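Local coordinates for YARHG domain-containing protein (Legionella pneumophila subsp. pneumophila, PDB 4G2A), which is of unknown function but joins a DUF4424 region to a YARHG domain and is putatively a nutrient-binding protein, at residues P13-I21 and L56-P67; P181-D192 and C232-K243. All coordinates share one frame; numbering follows the deposited sequence.

Contact 1: P13-I21 and L56-P67; sequences PIPVSQPHI and LNKEVTISMAFP. With SO4 (sulfate ion), chain B.
L56 lays its branch point across H20: CG lies 3.6 Å from H20 CB, and both of its methyls also reach that carbon, while CD2 approaches the imidazole obliquely. Farther on, as strand 60-67 begins, V60 turns inward. With CG1 anti to the carbonyl carbon (chi1 -70°), CG2 falls between the backbone N and the carbonyl carbon and meets I21 CD1 at 3.6 Å as the two side chains slide past each other in opposite directions. I62 follows on the same side and sets CG2 against P19 CB at 3.9 Å. At S63 the character changes to polar. Its N-H runs nearly straight (169°) to O4 of a sulfate ion, probably from the crystallisation liquor, with S63 N and O4 2.7 Å apart; S17 OG donates to O2 of the same ion, and a water joins O4 to S17 N. S63 O accepts a weak bond from V16 N, 3.3 Å away, and a second weak one from that water; V16 CG2 packs beside the same oxygen and against S63 CB. M64, a selenomethionine, faces P15 in a non-hydrogen-bonded pair, and its selenium brushes P13. A65 and I14 then form the hydrogen-bonded pair: I14 N donates to A65 O at 2.8 Å, in the carbonyl plane, and A65 N returns a bond to I14 O at 2.9 Å. P67 ends the run with CG 4.0 Å from I14 CG1. F52 of strand 43-54 packs on both I21 and M64. Strong antiparallel bonding is thus confined to one residue pair. Beyond V16 the chain turns off, the sulfate takes the N-H of S63, and apolar packing carries the rest of the contact.

Contact 2: P181-D192 and C232-K243; sequences PNTPTRLCSEID and CLFTGISYVRYK. With SO4 (sulfate ion), chain H; SO4 (sulfate ion), chain M; SO4 (sulfate ion), chain G.
The F234 ring is sandwiched between C188 and Y239. C188 SG sits over one face, offset toward the rim and 4.2 Å from the ring centroid, a sulfur-aromatic contact; Y239 CD1 lies over the centre of the opposite face. At the edge, in the ring plane, comes D192 OD2, its carboxylate turned 80° from the ring. I191 bridges the two aromatics, its CG2 3.7 Å from F234 CE2 and also 3.7 Å from Y239 CE1, at the edge of the tyrosine. The R186 guanidinium points away from this cluster, with two sulfates at its edge; NH2 donates to both, NE adds a bond to one of them, and a bend at chi2 (-54°) lets NH1 turn back to T185 O.

K243 NZ meets D192 OD1 at 2.8 Å in a salt bridge, on the syn side but 33° out of the carboxylate plane, although D192 is poorly ordered; Y154 also bonds its OD2. Between the backbones, F234 N donates almost straight to R186 O at 2.7 Å, R186 N returns a longer bond, and C188 N binds C232 O. C188 and C232 are a known disulfide pair, but their SG atoms stand 2.9 Å apart here, too long for an intact bond and of doubtful meaning. This is a short antiparallel strand pair beside a strand-to-helix junction, where the strand leads into helix 236-250, with T235 at the N-cap position.

Overall arrangement
Contacts 1 and 2 follow one another along the chain, the first closing before the second opens, and they lie on opposite sides of the molecule's centre. Their centres are 40 Å apart and their nearest atoms about 19 Å, so they do not touch. Strand 155-160 links them: it pairs in parallel with strand 10-15 of contact 1 and antiparallel with strand 229-235 of contact 2. Contact 1 is the more peripheral and belongs to the DUF4424 region, whereas contact 2 is buried nearer the middle, where beta structure gives way to helices. Sulfates bind at both, but no active site is known, and these ions do not identify a nutrient pocket.

Contact 1: P13-I21 and L56-P67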
loop_
_atom_site.group_PDB
_atom_site.type_symbol
_atom_site.label_atom_id
_atom_site.label_comp_id
_atom_site.label_asym_id
_atom_site.label_seq_id
_atom_site.Cartn_x
_atom_site.Cartn_y
_atom_site.Cartn_z
ATOM N N PRO A 13 -11.364 12.724 -4.817
ATOM C CA PRO A 13 -12.320 13.044 -5.890
ATOM C C PRO A 13 -11.847 14.324 -6.570
ATOM O O PRO A 13 -11.164 15.140 -5.936
ATOM C CB PRO A 13 -13.661 13.255 -5.156
ATOM C CG PRO A 13 -13.414 12.969 -3.724
ATOM C CD PRO A 13 -11.928 13.051 -3.493
ATOM N N ILE A 14 -12.134 14.490 -7.858
ATOM C CA ILE A 14 -11.689 15.704 -8.525
ATOM C C ILE A 14 -12.857 16.355 -9.272
ATOM O O ILE A 14 -13.771 15.650 -9.697
ATOM C CB ILE A 14 -10.472 15.437 -9.456
ATOM C CG1 ILE A 14 -10.776 14.432 -10.563
ATOM C CG2 ILE A 14 -9.246 15.027 -8.668
ATOM C CD1 ILE A 14 -10.480 14.956 -11.893
ATOM N N PRO A 15 -12.828 17.683 -9.502
ATOM C CA PRO A 15 -13.891 18.290 -10.316
ATOM C C PRO A 15 -13.578 18.193 -11.815
ATOM O O PRO A 15 -12.413 18.227 -12.209
ATOM C CB PRO A 15 -13.911 19.749 -9.848
ATOM C CG PRO A 15 -12.548 20.011 -9.256
ATOM C CD PRO A 15 -11.828 18.692 -9.072
ATOM N N VAL A 16 -14.631 18.079 -12.650
ATOM C CA VAL A 16 -14.537 18.013 -14.111
ATOM C C VAL A 16 -14.125 19.409 -14.634
ATOM O O VAL A 16 -13.283 19.499 -15.529
ATOM C CB VAL A 16 -15.874 17.508 -14.726
ATOM C CG1 VAL A 16 -15.836 17.519 -16.254
ATOM C CG2 VAL A 16 -16.215 16.112 -14.219
ATOM N N SER A 17 -14.671 20.481 -14.018
ATOM C CA SER A 17 -14.389 21.891 -14.333
ATOM C C SER A 17 -13.592 22.590 -13.180
ATOM O O SER A 17 -12.850 21.918 -12.464
ATOM C CB SER A 17 -15.695 22.637 -14.622
ATOM O OG SER A 17 -16.353 22.099 -15.756
ATOM N N GLN A 18 -13.701 23.936 -13.053
ATOM C CA GLN A 18 -13.028 24.744 -12.020
ATOM C C GLN A 18 -14.110 25.389 -11.124
ATOM O O GLN A 18 -14.493 26.541 -11.354
ATOM C CB GLN A 18 -12.098 25.806 -12.653
ATOM C CG GLN A 18 -11.007 25.240 -13.568
ATOM C CD GLN A 18 -10.530 26.239 -14.606
ATOM O OE1 GLN A 18 -11.319 26.821 -15.364
ATOM N NE2 GLN A 18 -9.219 26.416 -14.703
ATOM N N PRO A 19 -14.680 24.647 -10.145
ATOM C CA PRO A 19 -15.772 25.216 -9.350
ATOM C C PRO A 19 -15.296 25.994 -8.128
ATOM O O PRO A 19 -14.138 25.894 -7.712
ATOM C CB PRO A 19 -16.549 23.969 -8.927
ATOM C CG PRO A 19 -15.497 22.948 -8.720
ATOM C CD PRO A 19 -14.390 23.262 -9.715
ATOM N N HIS A 20 -16.223 26.737 -7.527
ATOM C CA HIS A 20 -15.950 27.473 -6.308
ATOM C C HIS A 20 -16.393 26.590 -5.128
ATOM O O HIS A 20 -17.242 26.970 -4.326
ATOM C CB HIS A 20 -16.624 28.846 -6.360
ATOM C CG HIS A 20 -15.975 29.765 -7.347
ATOM N ND1 HIS A 20 -15.198 30.833 -6.935
ATOM C CD2 HIS A 20 -15.952 29.706 -8.700
ATOM C CE1 HIS A 20 -14.754 31.402 -8.043
ATOM N NE2 HIS A 20 -15.170 30.750 -9.129
ATOM N N ILE A 21 -15.817 25.370 -5.079
ATOM C CA ILE A 21 -16.043 24.344 -4.066
ATOM C C ILE A 21 -14.699 24.043 -3.411
ATOM O O ILE A 21 -13.750 23.679 -4.113
ATOM C CB ILE A 21 -16.690 23.042 -4.665
ATOM C CG1 ILE A 21 -17.978 23.296 -5.517
ATOM C CG2 ILE A 21 -16.863 21.940 -3.592
ATOM C CD1 ILE A 21 -19.226 23.668 -4.769
ATOM N N LEU A 56 -19.989 29.901 -2.719
ATOM C CA LEU A 56 -20.903 30.833 -3.391
ATOM C C LEU A 56 -22.258 30.869 -2.712
ATOM O O LEU A 56 -22.780 29.824 -2.335
ATOM C CB LEU A 56 -21.098 30.443 -4.867
ATOM C CG LEU A 56 -19.872 30.385 -5.754
ATOM C CD1 LEU A 56 -20.262 29.965 -7.168
ATOM C CD2 LEU A 56 -19.146 31.738 -5.805
ATOM N N ASN A 57 -22.878 32.041 -2.626
ATOM C CA ASN A 57 -24.190 32.099 -2.001
ATOM C C ASN A 57 -25.280 31.824 -3.062
ATOM O O ASN A 57 -26.234 32.583 -3.218
ATOM C CB ASN A 57 -24.386 33.409 -1.233
ATOM C CG ASN A 57 -25.690 33.491 -0.456
ATOM O OD1 ASN A 57 -26.140 32.538 0.204
ATOM N ND2 ASN A 57 -26.363 34.624 -0.585
ATOM N N LYS A 58 -25.132 30.696 -3.777
ATOM C CA LYS A 58 -26.074 30.235 -4.799
ATOM C C LYS A 58 -25.942 28.711 -4.975
ATOM O O LYS A 58 -24.907 28.142 -4.633
ATOM C CB LYS A 58 -25.894 30.987 -6.149
ATOM C CG LYS A 58 -24.572 30.728 -6.901
ATOM C CD LYS A 58 -24.730 31.008 -8.397
ATOM C CE LYS A 58 -23.424 31.133 -9.145
ATOM N NZ LYS A 58 -23.628 31.435 -10.604
ATOM N N GLU A 59 -26.997 28.065 -5.491
ATOM C CA GLU A 59 -27.040 26.634 -5.755
ATOM C C GLU A 59 -26.102 26.289 -6.937
ATOM O O GLU A 59 -26.123 26.963 -7.971
ATOM C CB GLU A 59 -28.481 26.192 -6.053
ATOM C CG GLU A 59 -28.698 24.695 -5.983
ATOM C CD GLU A 59 -29.268 24.098 -7.250
ATOM O OE1 GLU A 59 -28.471 23.731 -8.144
ATOM O OE2 GLU A 59 -30.512 24.000 -7.354
ATOM N N VAL A 60 -25.239 25.271 -6.752
ATOM C CA VAL A 60 -24.317 24.857 -7.799
ATOM C C VAL A 60 -24.427 23.355 -7.984
ATOM O O VAL A 60 -24.554 22.615 -7.005
ATOM C CB VAL A 60 -22.842 25.312 -7.579
ATOM C CG1 VAL A 60 -22.681 26.819 -7.736
ATOM C CG2 VAL A 60 -22.301 24.862 -6.242
ATOM N N THR A 61 -24.412 22.914 -9.243
ATOM C CA THR A 61 -24.449 21.503 -9.630
ATOM C C THR A 61 -23.158 21.221 -10.372
ATOM O O THR A 61 -22.860 21.875 -11.378
ATOM C CB THR A 61 -25.717 21.158 -10.445
ATOM O OG1 THR A 61 -26.877 21.502 -9.681
ATOM C CG2 THR A 61 -25.783 19.681 -10.827
ATOM N N ILE A 62 -22.362 20.295 -9.837
ATOM C CA ILE A 62 -21.075 19.933 -10.431
ATOM C C ILE A 62 -20.973 18.412 -10.593
ATOM O O ILE A 62 -21.618 17.638 -9.883
ATOM C CB ILE A 62 -19.836 20.504 -9.649
ATOM C CG1 ILE A 62 -19.553 19.760 -8.321
ATOM C CG2 ILE A 62 -19.881 22.026 -9.455
ATOM C CD1 ILE A 62 -18.078 19.536 -8.042
ATOM N N SER A 63 -20.154 18.006 -11.540
ATOM C CA SER A 63 -19.844 16.619 -11.786
ATOM C C SER A 63 -18.480 16.330 -11.119
ATOM O O SER A 63 -17.518 17.094 -11.281
ATOM C CB SER A 63 -19.837 16.339 -13.290
ATOM O OG SER A 63 -19.788 14.949 -13.569
HETATM N N MSE A 64 -18.439 15.303 -10.281
HETATM C CA MSE A 64 -17.229 14.875 -9.589
HETATM C C MSE A 64 -16.754 13.598 -10.203
HETATM O O MSE A 64 -17.579 12.802 -10.650
HETATM C CB MSE A 64 -17.491 14.653 -8.105
HETATM C CG MSE A 64 -17.555 15.903 -7.296
HETATM SE SE MSE A 64 -17.363 15.443 -5.418
HETATM C CE MSE A 64 -17.919 17.171 -4.694
ATOM N N ALA A 65 -15.432 13.368 -10.188
ATOM C CA ALA A 65 -14.856 12.156 -10.750
ATOM C C ALA A 65 -13.841 11.529 -9.826
ATOM O O ALA A 65 -13.062 12.248 -9.181
ATOM C CB ALA A 65 -14.205 12.463 -12.085
ATOM N N PHE A 66 -13.848 10.172 -9.771
ATOM C CA PHE A 66 -12.856 9.366 -9.057
ATOM C C PHE A 66 -11.941 8.742 -10.119
ATOM O O PHE A 66 -12.378 7.800 -10.763
ATOM C CB PHE A 66 -13.483 8.288 -8.143
ATOM C CG PHE A 66 -12.487 7.245 -7.647
ATOM C CD1 PHE A 66 -11.669 7.502 -6.551
ATOM C CD2 PHE A 66 -12.385 6.004 -8.264
ATOM C CE1 PHE A 66 -10.783 6.528 -6.071
ATOM C CE2 PHE A 66 -11.486 5.037 -7.789
ATOM C CZ PHE A 66 -10.701 5.306 -6.689
ATOM N N PRO A 67 -10.700 9.263 -10.340
ATOM C CA PRO A 67 -9.815 8.667 -11.355
ATOM C C PRO A 67 -9.150 7.400 -10.860
ATOM O O PRO A 67 -8.916 7.245 -9.664
ATOM C CB PRO A 67 -8.773 9.757 -11.617
ATOM C CG PRO A 67 -9.069 10.858 -10.671
ATOM C CD PRO A 67 -10.027 10.373 -9.647
HETATM S S SO4 B . -19.494 20.222 -14.379
HETATM O O1 SO4 B . -19.142 19.465 -15.583
HETATM O O2 SO4 B . -19.037 21.609 -14.493
HETATM O O3 SO4 B . -20.950 20.209 -14.197
HETATM O O4 SO4 B . -18.850 19.604 -13.234
HETATM O O HOH W 1 -16.905 20.450 -11.955
#

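Contact 2: P181-D192 and C232-K243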
loop_
_atom_site.group_PDB
_atom_site.type_symbol
_atom_site.label_atom_id
_atom_site.label_comp_id
_atom_site.label_asym_id
_atom_site.label_seq_id
_atom_site.Cartn_x
_atom_site.Cartn_y
_atom_site.Cartn_z
ATOM N N PRO A 181 -1.738 -1.991 8.018
ATOM C CA PRO A 181 -1.434 -3.231 7.275
ATOM C C PRO A 181 -2.092 -4.500 7.832
ATOM O O PRO A 181 -2.342 -5.432 7.064
ATOM C CB PRO A 181 0.091 -3.321 7.363
ATOM C CG PRO A 181 0.549 -1.916 7.608
ATOM C CD PRO A 181 -0.499 -1.344 8.507
ATOM N N ASN A 182 -2.345 -4.551 9.161
ATOM C CA ASN A 182 -2.944 -5.694 9.853
ATOM C C ASN A 182 -2.007 -6.921 9.875
ATOM O O ASN A 182 -2.453 -8.049 10.116
ATOM C CB ASN A 182 -4.311 -6.046 9.269
ATOM C CG ASN A 182 -5.356 -5.042 9.654
ATOM O OD1 ASN A 182 -5.529 -4.717 10.822
ATOM N ND2 ASN A 182 -6.073 -4.528 8.690
ATOM N N THR A 183 -0.707 -6.689 9.637
ATOM C CA THR A 183 0.361 -7.698 9.679
ATOM C C THR A 183 1.616 -6.977 10.185
ATOM O O THR A 183 1.697 -5.772 9.948
ATOM C CB THR A 183 0.559 -8.378 8.296
ATOM O OG1 THR A 183 1.399 -9.533 8.440
ATOM C CG2 THR A 183 1.165 -7.451 7.246
ATOM N N PRO A 184 2.612 -7.620 10.853
ATOM C CA PRO A 184 3.806 -6.849 11.280
ATOM C C PRO A 184 4.579 -6.279 10.079
ATOM O O PRO A 184 4.716 -6.949 9.051
ATOM C CB PRO A 184 4.627 -7.867 12.093
ATOM C CG PRO A 184 3.648 -8.920 12.483
ATOM C CD PRO A 184 2.710 -9.023 11.308
ATOM N N THR A 185 4.969 -4.998 10.164
ATOM C CA THR A 185 5.686 -4.301 9.095
ATOM C C THR A 185 6.791 -3.407 9.633
ATOM O O THR A 185 6.860 -3.107 10.824
ATOM C CB THR A 185 4.734 -3.393 8.221
ATOM O OG1 THR A 185 4.194 -2.360 9.032
ATOM C CG2 THR A 185 3.616 -4.153 7.530
ATOM N N ARG A 186 7.635 -2.973 8.715
ATOM C CA ARG A 186 8.692 -1.976 8.849
ATOM C C ARG A 186 8.686 -1.117 7.594
ATOM O O ARG A 186 8.304 -1.605 6.521
ATOM C CB ARG A 186 10.086 -2.629 9.030
ATOM C CG ARG A 186 10.423 -3.081 10.449
ATOM C CD ARG A 186 10.273 -1.955 11.456
ATOM N NE ARG A 186 10.513 -2.382 12.832
ATOM C CZ ARG A 186 9.599 -2.912 13.634
ATOM N NH1 ARG A 186 8.371 -3.153 13.189
ATOM N NH2 ARG A 186 9.919 -3.254 14.875
ATOM N N LEU A 187 9.129 0.146 7.701
ATOM C CA LEU A 187 9.291 0.988 6.517
ATOM C C LEU A 187 10.500 0.480 5.761
ATOM O O LEU A 187 11.457 0.046 6.406
ATOM C CB LEU A 187 9.512 2.472 6.892
ATOM C CG LEU A 187 8.462 3.170 7.694
ATOM C CD1 LEU A 187 8.950 4.550 8.115
ATOM C CD2 LEU A 187 7.180 3.261 6.935
ATOM N N CYS A 188 10.506 0.575 4.423
ATOM C CA CYS A 188 11.687 0.175 3.660
ATOM C C CYS A 188 12.825 1.167 3.918
ATOM O O CYS A 188 13.979 0.789 3.801
ATOM C CB CYS A 188 11.371 0.051 2.177
ATOM S SG CYS A 188 9.957 -1.026 1.813
ATOM N N SER A 189 12.502 2.406 4.334
ATOM C CA SER A 189 13.463 3.441 4.731
ATOM C C SER A 189 14.082 3.124 6.133
ATOM O O SER A 189 15.090 3.740 6.503
ATOM C CB SER A 189 12.804 4.826 4.724
ATOM O OG SER A 189 11.781 4.989 5.694
ATOM N N GLU A 190 13.484 2.171 6.900
ATOM C CA GLU A 190 14.009 1.710 8.203
ATOM C C GLU A 190 14.966 0.480 8.013
ATOM O O GLU A 190 15.700 0.125 8.936
ATOM C CB GLU A 190 12.870 1.342 9.178
ATOM C CG GLU A 190 12.040 2.514 9.688
ATOM C CD GLU A 190 10.906 2.145 10.629
ATOM O OE1 GLU A 190 10.042 1.328 10.239
ATOM O OE2 GLU A 190 10.866 2.694 11.754
ATOM N N ILE A 191 14.955 -0.148 6.810
ATOM C CA ILE A 191 15.777 -1.315 6.474
ATOM C C ILE A 191 16.783 -0.938 5.358
ATOM O O ILE A 191 17.981 -1.153 5.539
ATOM C CB ILE A 191 14.866 -2.532 6.132
ATOM C CG1 ILE A 191 14.236 -3.067 7.464
ATOM C CG2 ILE A 191 15.650 -3.638 5.367
ATOM C CD1 ILE A 191 13.194 -4.048 7.379
ATOM N N ASP A 192 16.298 -0.373 4.228
ATOM C CA ASP A 192 17.104 0.148 3.110
ATOM C C ASP A 192 17.187 1.669 3.326
ATOM O O ASP A 192 16.511 2.454 2.651
ATOM C CB ASP A 192 16.475 -0.245 1.750
ATOM C CG ASP A 192 16.358 -1.744 1.511
ATOM O OD1 ASP A 192 16.886 -2.523 2.336
ATOM O OD2 ASP A 192 15.758 -2.137 0.481
ATOM N N CYS A 232 6.098 2.929 1.455
ATOM C CA CYS A 232 6.813 1.718 1.102
ATOM C C CYS A 232 7.053 0.872 2.378
ATOM O O CYS A 232 7.671 1.352 3.342
ATOM C CB CYS A 232 8.119 2.088 0.413
ATOM S SG CYS A 232 8.974 0.685 -0.316
ATOM N N LEU A 233 6.537 -0.368 2.387
ATOM C CA LEU A 233 6.602 -1.261 3.554
ATOM C C LEU A 233 7.222 -2.604 3.288
ATOM O O LEU A 233 7.115 -3.142 2.181
ATOM C CB LEU A 233 5.185 -1.539 4.100
ATOM C CG LEU A 233 4.349 -0.371 4.612
ATOM C CD1 LEU A 233 2.942 -0.840 4.956
ATOM C CD2 LEU A 233 5.002 0.293 5.804
ATOM N N PHE A 234 7.803 -3.189 4.344
ATOM C CA PHE A 234 8.293 -4.556 4.316
ATOM C C PHE A 234 7.339 -5.387 5.139
ATOM O O PHE A 234 7.009 -5.002 6.250
ATOM C CB PHE A 234 9.744 -4.695 4.855
ATOM C CG PHE A 234 10.846 -4.630 3.827
ATOM C CD1 PHE A 234 10.917 -5.563 2.796
ATOM C CD2 PHE A 234 11.846 -3.671 3.919
ATOM C CE1 PHE A 234 11.930 -5.495 1.842
ATOM C CE2 PHE A 234 12.863 -3.603 2.968
ATOM C CZ PHE A 234 12.899 -4.518 1.935
ATOM N N THR A 235 6.891 -6.506 4.598
ATOM C CA THR A 235 6.073 -7.483 5.306
ATOM C C THR A 235 7.040 -8.583 5.723
ATOM O O THR A 235 8.175 -8.598 5.237
ATOM C CB THR A 235 4.931 -7.977 4.422
ATOM O OG1 THR A 235 5.501 -8.469 3.218
ATOM C CG2 THR A 235 3.894 -6.907 4.130
ATOM N N GLY A 236 6.613 -9.471 6.617
ATOM C CA GLY A 236 7.453 -10.541 7.153
ATOM C C GLY A 236 8.143 -11.439 6.141
ATOM O O GLY A 236 9.376 -11.429 6.037
ATOM N N ILE A 237 7.358 -12.230 5.395
ATOM C CA ILE A 237 7.863 -13.197 4.411
ATOM C C ILE A 237 8.649 -12.462 3.305
ATOM O O ILE A 237 9.717 -12.937 2.933
ATOM C CB ILE A 237 6.705 -14.074 3.824
ATOM C CG1 ILE A 237 5.808 -14.710 4.927
ATOM C CG2 ILE A 237 7.208 -15.089 2.810
ATOM C CD1 ILE A 237 5.842 -16.181 5.129
ATOM N N SER A 238 8.134 -11.311 2.793
ATOM C CA SER A 238 8.816 -10.558 1.733
ATOM C C SER A 238 10.194 -10.054 2.188
ATOM O O SER A 238 11.114 -10.021 1.372
ATOM C CB SER A 238 7.967 -9.385 1.247
ATOM O OG SER A 238 6.734 -9.818 0.702
ATOM N N TYR A 239 10.335 -9.651 3.469
ATOM C CA TYR A 239 11.624 -9.206 3.979
ATOM C C TYR A 239 12.626 -10.363 3.949
ATOM O O TYR A 239 13.716 -10.216 3.399
ATOM C CB TYR A 239 11.523 -8.607 5.395
ATOM C CG TYR A 239 12.884 -8.421 6.022
ATOM C CD1 TYR A 239 13.681 -7.329 5.692
ATOM C CD2 TYR A 239 13.416 -9.382 6.877
ATOM C CE1 TYR A 239 14.969 -7.187 6.216
ATOM C CE2 TYR A 239 14.698 -9.252 7.402
ATOM C CZ TYR A 239 15.467 -8.147 7.077
ATOM O OH TYR A 239 16.728 -8.017 7.604
ATOM N N VAL A 240 12.248 -11.514 4.524
ATOM C CA VAL A 240 13.098 -12.708 4.598
ATOM C C VAL A 240 13.428 -13.239 3.190
ATOM O O VAL A 240 14.564 -13.628 2.950
ATOM C CB VAL A 240 12.457 -13.790 5.514
ATOM C CG1 VAL A 240 13.290 -15.078 5.556
ATOM C CG2 VAL A 240 12.274 -13.245 6.921
ATOM N N ARG A 241 12.485 -13.199 2.251
ATOM C CA ARG A 241 12.743 -13.683 0.897
ATOM C C ARG A 241 13.698 -12.787 0.107
ATOM O O ARG A 241 14.693 -13.272 -0.411
ATOM C CB ARG A 241 11.436 -13.869 0.126
ATOM C CG ARG A 241 10.693 -15.059 0.668
ATOM C CD ARG A 241 9.465 -15.424 -0.103
ATOM N NE ARG A 241 8.871 -16.622 0.492
ATOM C CZ ARG A 241 7.807 -17.245 0.006
ATOM N NH1 ARG A 241 7.215 -16.798 -1.096
ATOM N NH2 ARG A 241 7.337 -18.332 0.605
ATOM N N TYR A 242 13.435 -11.499 0.048
ATOM C CA TYR A 242 14.233 -10.608 -0.775
ATOM C C TYR A 242 15.493 -10.068 -0.111
ATOM O O TYR A 242 16.424 -9.722 -0.835
ATOM C CB TYR A 242 13.366 -9.465 -1.270
ATOM C CG TYR A 242 12.336 -9.924 -2.273
ATOM C CD1 TYR A 242 11.100 -10.416 -1.862
ATOM C CD2 TYR A 242 12.599 -9.881 -3.637
ATOM C CE1 TYR A 242 10.132 -10.805 -2.786
ATOM C CE2 TYR A 242 11.640 -10.263 -4.575
ATOM C CZ TYR A 242 10.406 -10.728 -4.146
ATOM O OH TYR A 242 9.472 -11.113 -5.084
ATOM N N LYS A 243 15.541 -9.988 1.227
ATOM C CA LYS A 243 16.711 -9.449 1.917
ATOM C C LYS A 243 17.592 -10.532 2.541
ATOM O O LYS A 243 18.729 -10.230 2.910
ATOM C CB LYS A 243 16.301 -8.428 3.001
ATOM C CG LYS A 243 15.464 -7.243 2.502
ATOM C CD LYS A 243 16.147 -6.357 1.464
ATOM C CE LYS A 243 17.396 -5.675 1.967
ATOM N NZ LYS A 243 17.917 -4.726 0.953
HETATM S S SO4 H . 6.853 -4.058 16.396
HETATM O O1 SO4 H . 6.560 -4.937 15.256
HETATM O O2 SO4 H . 8.231 -4.310 16.841
HETATM O O3 SO4 H . 6.712 -2.660 16.004
HETATM O O4 SO4 H . 5.931 -4.328 17.496
HETATM S S SO4 M . 5.233 -20.064 -2.063
HETATM O O1 SO4 M . 5.646 -21.306 -2.736
HETATM O O2 SO4 M . 5.793 -18.907 -2.784
HETATM O O3 SO4 M . 3.759 -19.967 -2.048
HETATM O O4 SO4 M . 5.735 -20.089 -0.683
HETATM S S SO4 G . 13.593 -3.175 14.818
HETATM O O1 SO4 G . 12.954 -4.370 15.379
HETATM O O2 SO4 G . 14.935 -3.021 15.373
HETATM O O3 SO4 G . 13.691 -3.301 13.360
HETATM O O4 SO4 G . 12.798 -1.995 15.156
HETATM O O HOH W 2 4.202 -9.283 8.027
HETATM O O HOH W 3 9.618 3.191 3.505
#